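Putative glyoxalase superfamily protein (Ralstonia eutropha, PDB 3IUZ) probably acts as an iron(II)-dependent dioxygenase of the 2-oxoadipate dioxygenase/decarboxylase family, turning 2-oxoadipate into 2-hydroxyglutarate with release of carbon dioxide. Local coordinates at residues 16-21 and 53-58; 65-70 and 303-308; 139-144 and 323-328. All coordinates share one frame; numbering follows the deposited sequence.

Contact 1 (16-21 and 53-58)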
# COMPACT_ATOMS: atom_id res chain seq x y z
N GLU A 16 9.06 15.59 -13.83
CA GLU A 16 8.33 15.50 -15.11
C GLU A 16 8.43 14.15 -15.77
O GLU A 16 7.42 13.62 -16.22
CB GLU A 16 8.76 16.60 -16.09
CG GLU A 16 8.08 17.92 -15.77
N SER A 17 9.62 13.58 -15.78
CA SER A 17 9.86 12.39 -16.55
C SER A 17 9.11 11.18 -15.97
O SER A 17 8.39 10.46 -16.68
CB SER A 17 11.38 12.15 -16.60
OG SER A 17 11.68 10.78 -16.83
N ARG A 18 9.25 10.98 -14.67
CA ARG A 18 8.61 9.89 -13.96
C ARG A 18 7.08 10.06 -14.05
O ARG A 18 6.35 9.10 -14.17
CB ARG A 18 9.10 9.88 -12.51
CG ARG A 18 9.65 8.57 -11.98
CD ARG A 18 8.55 7.54 -12.01
NE ARG A 18 8.62 6.47 -10.99
CZ ARG A 18 8.59 5.16 -11.27
NH1 ARG A 18 8.56 4.75 -12.55
NH2 ARG A 18 8.58 4.25 -10.29
N THR A 19 6.60 11.30 -14.00
CA THR A 19 5.17 11.59 -14.11
C THR A 19 4.63 11.24 -15.47
O THR A 19 3.56 10.64 -15.59
CB THR A 19 4.90 13.06 -13.77
OG1 THR A 19 5.18 13.22 -12.38
CG2 THR A 19 3.45 13.51 -14.11
N ARG A 20 5.36 11.65 -16.50
CA ARG A 20 5.02 11.28 -17.86
C ARG A 20 4.86 9.77 -18.00
O ARG A 20 3.88 9.35 -18.55
CB ARG A 20 6.05 11.83 -18.88
CG ARG A 20 5.67 13.23 -19.37
CD ARG A 20 6.50 13.72 -20.60
NE ARG A 20 7.84 14.19 -20.22
CZ ARG A 20 8.98 13.48 -20.30
NH1 ARG A 20 9.00 12.22 -20.76
NH2 ARG A 20 10.13 14.03 -19.91
N HIS A 21 5.80 8.99 -17.49
CA HIS A 21 5.70 7.53 -17.60
C HIS A 21 4.48 7.02 -16.83
O HIS A 21 3.69 6.21 -17.33
CB HIS A 21 6.97 6.88 -17.02
CG HIS A 21 6.88 5.39 -16.84
ND1 HIS A 21 6.87 4.50 -17.90
CD2 HIS A 21 6.88 4.63 -15.72
CE1 HIS A 21 6.80 3.26 -17.44
NE2 HIS A 21 6.83 3.31 -16.12
N LEU A 53 2.39 6.40 -4.62
CA LEU A 53 2.70 5.23 -3.81
C LEU A 53 2.94 3.99 -4.70
O LEU A 53 3.83 3.19 -4.45
CB LEU A 53 1.59 4.97 -2.75
CG LEU A 53 1.52 6.00 -1.60
CD1 LEU A 53 0.28 5.71 -0.70
CD2 LEU A 53 2.84 6.00 -0.78
N PHE A 54 2.13 3.86 -5.73
CA PHE A 54 2.31 2.86 -6.77
C PHE A 54 3.69 2.97 -7.44
O PHE A 54 4.42 1.99 -7.54
CB PHE A 54 1.18 2.96 -7.81
CG PHE A 54 1.23 1.88 -8.87
CD1 PHE A 54 0.76 0.61 -8.60
CD2 PHE A 54 1.79 2.12 -10.12
CE1 PHE A 54 0.82 -0.42 -9.57
CE2 PHE A 54 1.90 1.09 -11.08
CZ PHE A 54 1.36 -0.18 -10.82
N ALA A 55 4.09 4.17 -7.82
CA ALA A 55 5.42 4.37 -8.37
C ALA A 55 6.52 3.92 -7.41
O ALA A 55 7.55 3.38 -7.84
CB ALA A 55 5.61 5.80 -8.79
N GLY A 56 6.29 4.15 -6.12
CA GLY A 56 7.18 3.71 -5.04
C GLY A 56 7.23 2.18 -4.96
O GLY A 56 8.31 1.60 -4.74
N ILE A 57 6.11 1.50 -5.17
CA ILE A 57 6.12 0.02 -5.24
C ILE A 57 6.96 -0.45 -6.40
O ILE A 57 7.80 -1.34 -6.23
CB ILE A 57 4.73 -0.64 -5.37
CG1 ILE A 57 4.33 -1.29 -4.06
CG2 ILE A 57 4.70 -1.79 -6.48
CD1 ILE A 57 5.29 -2.28 -3.54
N LEU A 58 6.75 0.13 -7.57
CA LEU A 58 7.51 -0.23 -8.75
C LEU A 58 9.03 -0.07 -8.53
O LEU A 58 9.82 -0.86 -9.08
CB LEU A 58 7.05 0.58 -9.96
CG LEU A 58 5.62 0.31 -10.47
CD1 LEU A 58 5.42 1.11 -11.76
CD2 LEU A 58 5.33 -1.22 -10.68

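Contact 2 (65-70 and 303-308)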
# COMPACT_ATOMS: atom_id res chain seq x y z
N ARG A 65 7.95 -3.85 -12.14
CA ARG A 65 8.52 -2.93 -13.10
C ARG A 65 8.65 -3.57 -14.49
O ARG A 65 8.32 -2.91 -15.49
CB ARG A 65 9.87 -2.45 -12.56
CG ARG A 65 10.42 -1.17 -13.20
CD ARG A 65 11.42 -0.52 -12.25
NE ARG A 65 12.62 -1.35 -12.00
CZ ARG A 65 13.03 -1.85 -10.81
NH1 ARG A 65 12.36 -1.66 -9.65
NH2 ARG A 65 14.15 -2.58 -10.78
N ALA A 66 9.05 -4.85 -14.55
CA ALA A 66 9.14 -5.59 -15.82
C ALA A 66 7.83 -5.71 -16.55
O ALA A 66 7.71 -5.43 -17.77
CB ALA A 66 9.69 -7.04 -15.56
N TYR A 67 6.82 -6.17 -15.80
CA TYR A 67 5.46 -6.26 -16.29
C TYR A 67 4.97 -4.89 -16.80
O TYR A 67 4.50 -4.78 -17.94
CB TYR A 67 4.48 -6.80 -15.23
CG TYR A 67 3.05 -6.74 -15.76
CD1 TYR A 67 2.61 -7.68 -16.67
CD2 TYR A 67 2.17 -5.70 -15.39
CE1 TYR A 67 1.33 -7.60 -17.23
CE2 TYR A 67 0.89 -5.62 -15.93
CZ TYR A 67 0.49 -6.58 -16.83
OH TYR A 67 -0.74 -6.52 -17.38
N THR A 68 5.09 -3.86 -15.98
CA THR A 68 4.53 -2.58 -16.36
C THR A 68 5.33 -1.94 -17.50
O THR A 68 4.75 -1.25 -18.34
CB THR A 68 4.43 -1.60 -15.17
OG1 THR A 68 5.72 -1.41 -14.60
CG2 THR A 68 3.41 -2.08 -14.09
N ASP A 69 6.66 -2.17 -17.55
CA ASP A 69 7.44 -1.73 -18.74
C ASP A 69 6.87 -2.31 -20.06
O ASP A 69 6.78 -1.62 -21.09
CB ASP A 69 8.91 -2.12 -18.61
CG ASP A 69 9.69 -1.22 -17.65
OD1 ASP A 69 9.17 -0.18 -17.18
OD2 ASP A 69 10.86 -1.57 -17.35
N ASP A 70 6.48 -3.59 -20.05
CA ASP A 70 5.85 -4.19 -21.21
C ASP A 70 4.50 -3.52 -21.50
O ASP A 70 4.12 -3.30 -22.64
CB ASP A 70 5.60 -5.68 -21.03
CG ASP A 70 6.85 -6.52 -21.11
OD1 ASP A 70 7.98 -6.02 -21.37
OD2 ASP A 70 6.66 -7.74 -20.89
N TYR A 303 3.72 -7.75 -6.84
CA TYR A 303 2.75 -7.18 -7.78
C TYR A 303 1.73 -8.24 -8.06
O TYR A 303 2.07 -9.37 -8.42
CB TYR A 303 3.45 -6.77 -9.07
CG TYR A 303 2.65 -5.89 -10.02
CD1 TYR A 303 1.79 -6.43 -10.95
CD2 TYR A 303 2.84 -4.52 -10.04
CE1 TYR A 303 1.08 -5.64 -11.83
CE2 TYR A 303 2.17 -3.72 -10.95
CZ TYR A 303 1.29 -4.26 -11.82
OH TYR A 303 0.59 -3.45 -12.70
N GLU A 304 0.46 -7.87 -7.93
CA GLU A 304 -0.64 -8.80 -7.97
C GLU A 304 -1.67 -8.36 -9.01
O GLU A 304 -1.80 -7.18 -9.33
CB GLU A 304 -1.30 -8.85 -6.58
CG GLU A 304 -2.61 -9.70 -6.47
CD GLU A 304 -3.17 -9.68 -5.07
OE1 GLU A 304 -3.91 -8.74 -4.71
OE2 GLU A 304 -2.80 -10.59 -4.31
N PHE A 305 -2.39 -9.34 -9.53
CA PHE A 305 -3.44 -9.13 -10.50
C PHE A 305 -4.78 -9.57 -9.92
O PHE A 305 -4.87 -10.54 -9.16
CB PHE A 305 -3.20 -9.95 -11.75
CG PHE A 305 -1.94 -9.61 -12.45
CD1 PHE A 305 -1.85 -8.47 -13.21
CD2 PHE A 305 -0.83 -10.41 -12.33
CE1 PHE A 305 -0.67 -8.13 -13.86
CE2 PHE A 305 0.34 -10.06 -13.02
CZ PHE A 305 0.40 -8.92 -13.77
N ILE A 306 -5.84 -8.87 -10.33
CA ILE A 306 -7.17 -9.18 -9.84
C ILE A 306 -8.16 -8.98 -10.98
O ILE A 306 -7.99 -8.07 -11.78
CB ILE A 306 -7.55 -8.27 -8.66
CG1 ILE A 306 -8.84 -8.76 -7.96
CG2 ILE A 306 -7.66 -6.80 -9.09
CD1 ILE A 306 -8.93 -8.21 -6.46
N THR A 307 -9.15 -9.86 -11.04
CA THR A 307 -10.32 -9.65 -11.89
C THR A 307 -11.57 -9.56 -10.97
O THR A 307 -11.74 -10.37 -10.04
CB THR A 307 -10.46 -10.77 -12.97
OG1 THR A 307 -9.46 -10.60 -13.97
CG2 THR A 307 -11.83 -10.72 -13.65
N ARG A 308 -12.41 -8.57 -11.21
CA ARG A 308 -13.60 -8.36 -10.39
C ARG A 308 -14.78 -8.37 -11.34
O ARG A 308 -14.90 -7.50 -12.20
CB ARG A 308 -13.56 -7.02 -9.66
CG ARG A 308 -12.51 -6.89 -8.64
CD ARG A 308 -12.57 -5.46 -8.06
NE ARG A 308 -11.60 -5.28 -6.99
CZ ARG A 308 -11.65 -5.86 -5.80
NH1 ARG A 308 -12.67 -6.66 -5.44
NH2 ARG A 308 -10.70 -5.58 -4.94

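Contact 3 (139-144 and 323-328)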
# COMPACT_ATOMS: atom_id res chain seq x y z
N ILE A 139 -11.04 4.81 -7.78
CA ILE A 139 -9.86 5.12 -6.99
C ILE A 139 -9.44 3.83 -6.31
O ILE A 139 -10.30 3.07 -5.85
CB ILE A 139 -10.18 6.23 -5.96
CG1 ILE A 139 -10.30 7.59 -6.69
CG2 ILE A 139 -9.13 6.28 -4.88
CD1 ILE A 139 -10.84 8.72 -5.78
N ALA A 140 -8.15 3.53 -6.24
CA ALA A 140 -7.70 2.30 -5.60
C ALA A 140 -8.18 2.23 -4.18
O ALA A 140 -8.20 3.25 -3.49
CB ALA A 140 -6.16 2.23 -5.57
N GLN A 141 -8.50 1.01 -3.73
CA GLN A 141 -8.82 0.78 -2.35
C GLN A 141 -7.53 0.64 -1.57
O GLN A 141 -6.46 0.40 -2.16
CB GLN A 141 -9.66 -0.46 -2.16
CG GLN A 141 -11.06 -0.34 -2.66
CD GLN A 141 -11.85 -1.59 -2.33
OE1 GLN A 141 -12.41 -1.73 -1.23
NE2 GLN A 141 -11.87 -2.54 -3.27
N PHE A 142 -7.63 0.78 -0.24
CA PHE A 142 -6.56 0.43 0.67
C PHE A 142 -7.00 -0.79 1.43
O PHE A 142 -8.15 -0.85 1.97
CB PHE A 142 -6.28 1.54 1.66
CG PHE A 142 -5.41 2.63 1.12
CD1 PHE A 142 -5.93 3.61 0.30
CD2 PHE A 142 -4.05 2.63 1.39
CE1 PHE A 142 -5.10 4.61 -0.23
CE2 PHE A 142 -3.22 3.60 0.88
CZ PHE A 142 -3.72 4.59 0.07
N PHE A 143 -6.11 -1.78 1.54
CA PHE A 143 -6.38 -2.94 2.37
C PHE A 143 -5.40 -2.84 3.52
O PHE A 143 -4.20 -2.82 3.29
CB PHE A 143 -6.23 -4.24 1.58
CG PHE A 143 -6.81 -5.43 2.31
CD1 PHE A 143 -6.07 -6.08 3.29
CD2 PHE A 143 -8.08 -5.88 2.03
CE1 PHE A 143 -6.60 -7.18 3.96
CE2 PHE A 143 -8.60 -6.97 2.70
CZ PHE A 143 -7.87 -7.61 3.67
N VAL A 144 -5.90 -2.65 4.74
CA VAL A 144 -5.03 -2.44 5.88
C VAL A 144 -5.23 -3.58 6.83
O VAL A 144 -6.36 -3.82 7.30
CB VAL A 144 -5.35 -1.12 6.61
CG1 VAL A 144 -4.35 -0.93 7.80
CG2 VAL A 144 -5.29 0.06 5.59
N LEU A 323 -16.36 -5.24 -5.11
CA LEU A 323 -15.17 -4.64 -4.51
C LEU A 323 -14.69 -5.44 -3.28
O LEU A 323 -13.80 -4.99 -2.56
CB LEU A 323 -15.43 -3.17 -4.12
CG LEU A 323 -15.68 -2.19 -5.26
CD1 LEU A 323 -16.09 -0.84 -4.64
CD2 LEU A 323 -14.45 -2.01 -6.28
N GLY A 324 -15.23 -6.63 -3.09
CA GLY A 324 -14.94 -7.37 -1.86
C GLY A 324 -13.57 -8.02 -1.91
O GLY A 324 -12.92 -8.12 -2.98
N PHE A 325 -13.13 -8.47 -0.76
CA PHE A 325 -11.93 -9.29 -0.63
C PHE A 325 -12.27 -10.62 0.05
O PHE A 325 -11.40 -11.24 0.67
CB PHE A 325 -10.86 -8.53 0.17
CG PHE A 325 -10.41 -7.25 -0.48
CD1 PHE A 325 -11.18 -6.09 -0.39
CD2 PHE A 325 -9.23 -7.21 -1.22
CE1 PHE A 325 -10.76 -4.92 -1.00
CE2 PHE A 325 -8.81 -6.00 -1.80
CZ PHE A 325 -9.57 -4.87 -1.68
N ASP A 326 -13.55 -11.00 -0.05
CA ASP A 326 -14.12 -12.21 0.56
C ASP A 326 -13.13 -13.39 0.53
O ASP A 326 -12.40 -13.64 -0.49
CB ASP A 326 -15.43 -12.69 -0.14
CG ASP A 326 -16.55 -11.63 -0.18
OD1 ASP A 326 -16.47 -10.59 0.52
OD2 ASP A 326 -17.55 -11.86 -0.91
N ALA A 327 -13.15 -14.13 1.64
CA ALA A 327 -12.52 -15.45 1.72
C ALA A 327 -13.13 -16.46 0.71
O ALA A 327 -14.25 -16.25 0.17
CB ALA A 327 -12.62 -16.00 3.16
N GLY A 328 -12.39 -17.55 0.49
CA GLY A 328 -12.83 -18.68 -0.34
C GLY A 328 -12.17 -20.00 0.03
O GLY A 328 -11.04 -20.02 0.55
O HOH W 1 -13.94 -3.98 -0.04

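Contact 1 (16-21 and 53-58)
Arg18 is the first residue of helix 16-21 to meet helix 53-58, and it carries most of that helix's share of the 136 Å² buried here. The backbones stay well apart: the nearest pair of CA atoms, Arg18 and Ala55, is 8.5 Å apart, so a long side chain has to span the gap. It does so with a bend at its second torsion (chi2 -63°), after which the chain stretches out to the guanidinium. The terminal NH2 reaches the backbone carbonyl of Ala55, with 2.8 Å between Arg18 NH2 and Ala55 O. The acceptor lies at the edge of the guanidinium, near its plane, but an N-H...O angle of only 119° makes the hydrogen bond weak despite the short distance. Its firmer polar partner is Asp59, whose OD1 forms a salt bridge with the same NH2. Van der Waals contacts accompany these bonds: Ala55 CB is 3.8 Å from Arg18 NE, and Leu58 CB approaches Arg18 NH2 obliquely at 4.0 Å. Ala55 and Leu58, about one helical turn apart, thus both touch the end of the arginine.

Further along, Thr19 turns to another neighbour, packing on Leu10, Ser11 and Leu14 of helix 4-14, while its OG1 bonds to Gly15 O. His21 points toward helix 53-58, yet its side chain makes no contact with it and rests instead on Ala72 of helix 62-73. Between these segments Arg18 makes the link from helix 16-25 to helix 42-60, while helix 4-14 packs on helix 16-25 at Glu16 and Thr19. Deeper in, helix 42-60 leans on strand 293-306, with Phe54 and Leu58 packing on Tyr303 and Ile57 on Ser301.

Contact 2 (65-70 and 303-308)
Tyr67 and Thr68 face Tyr303 and Phe305 where the axes of helix 65-70 and strand 303-306 pass 10.2 Å apart, with 55° between their N-to-C directions. The contact is made by side chains, burying 185 Å² in all. Tyr67 touches both aromatic residues of the strand. With CG anti to the backbone N (chi1 174°), its ring is carried from the helix toward the strand, where Phe305 comes to meet it from the opposite direction. The result is a T-shaped pair: ring centroids are 4.8 Å apart, the planes stand at 78°, and the edge of Phe305 is directed at the face of Tyr67. Two ring carbons make this approach. Phe305 CZ sits over the ring centre, while Phe305 CE1 comes within 3.5 Å of Tyr67 CZ.

Tyr303 crosses Tyr67 at about a right angle, and their rings meet obliquely, with Tyr67 CD2 at 3.7 Å from Tyr303 CE1. Beside them the methyl of Thr68 touches the phenol end of Tyr303, its CG2 lying 3.4 Å from Tyr303 OH. That hydroxyl is satisfied by a hydrogen bond to Asp241 OD2, while Thr68 OG1 has its main partner, Gly64 O, in its own helix. Both of these hydroxyls thus find their chief partners outside the pair of segments.

Val246 and Leu249 of helix 246-252 add to the apolar surroundings of Phe305, and Leu249 also touches Tyr67. Three rings, Tyr67, Tyr303 and Phe305, make an aromatic cluster between helix 62-73 and one face of the mixed sheet, a helix-on-sheet layer within this member of the glyoxalase clan.

Contact 3 (139-144 and 323-328)
Leu323 opens the loop's contact with strand 141-144 through its backbone carbonyl, which accepts a hydrogen bond from the Gln141 side chain. The distance between Gln141 NE2 and Leu323 O is 3.2 Å, and the bond is nearly straight, with an N-H...O angle of 166°. Its geometry is favourable at both ends: the donor lies in the carbonyl plane on a lone pair, and the oxygen lies only 6° out of the amide plane of Gln141. The glutamine reaches so far because its chain is extended beyond CG. A water closes the ring, donating to Leu323 O at 2.7 Å and to Gln141 OE1 at 3.0 Å. Both ends of the amide are thereby tied to one carbonyl, which should fix its rotation. Leu323 CB also lies 3.7 Å from Gln141 NE2.

Phe325 supplies the largest area of the loop. Gln141 OE1 lies at the edge of its ring, in the ring plane and 3.6 Å from Phe325 CE1, whereas NE2 of the same amide approaches obliquely. One face of the ring receives the edge of Phe143. Phe143 CD2 stands over the centre of the Phe325 ring, 3.6 Å above its plane. The centroids are 4.9 Å apart in this edge-to-face pair, whose planes are inclined at 57°.

Around Phe325, Arg308 forms a cation-pi contact and His82 another edge-to-face pair, while the backbone N of Phe325 is hydrogen-bonded to Tyr118 OH. The C-terminal loop thus lies against strand 141-147, whose backbone pairs with strands 80-87 and 125-132 of the mixed sheet.

How the contacts relate
From the N terminus, contact 1 closes a loop of 31 residues between helices 16-25 and 42-60, before contact 2 opens on the next helix, 62-73. At that junction the two are joined by a probable hydrogen bond from Arg65 NH1 to Leu58 O. Contact 2 then spans 232 residues to reach strand 293-306. Contact 3 opens inside that span and closes beyond it, so the two cross; both reach the same mixed sheet. Arg308 links their closing segments through Gly324 O. Contact 1 ties helix 16-25 to helix 42-60, contact 2 helix 62-73 to the sheet, and contact 3 the loop after strand 293-306 to strand 141-147.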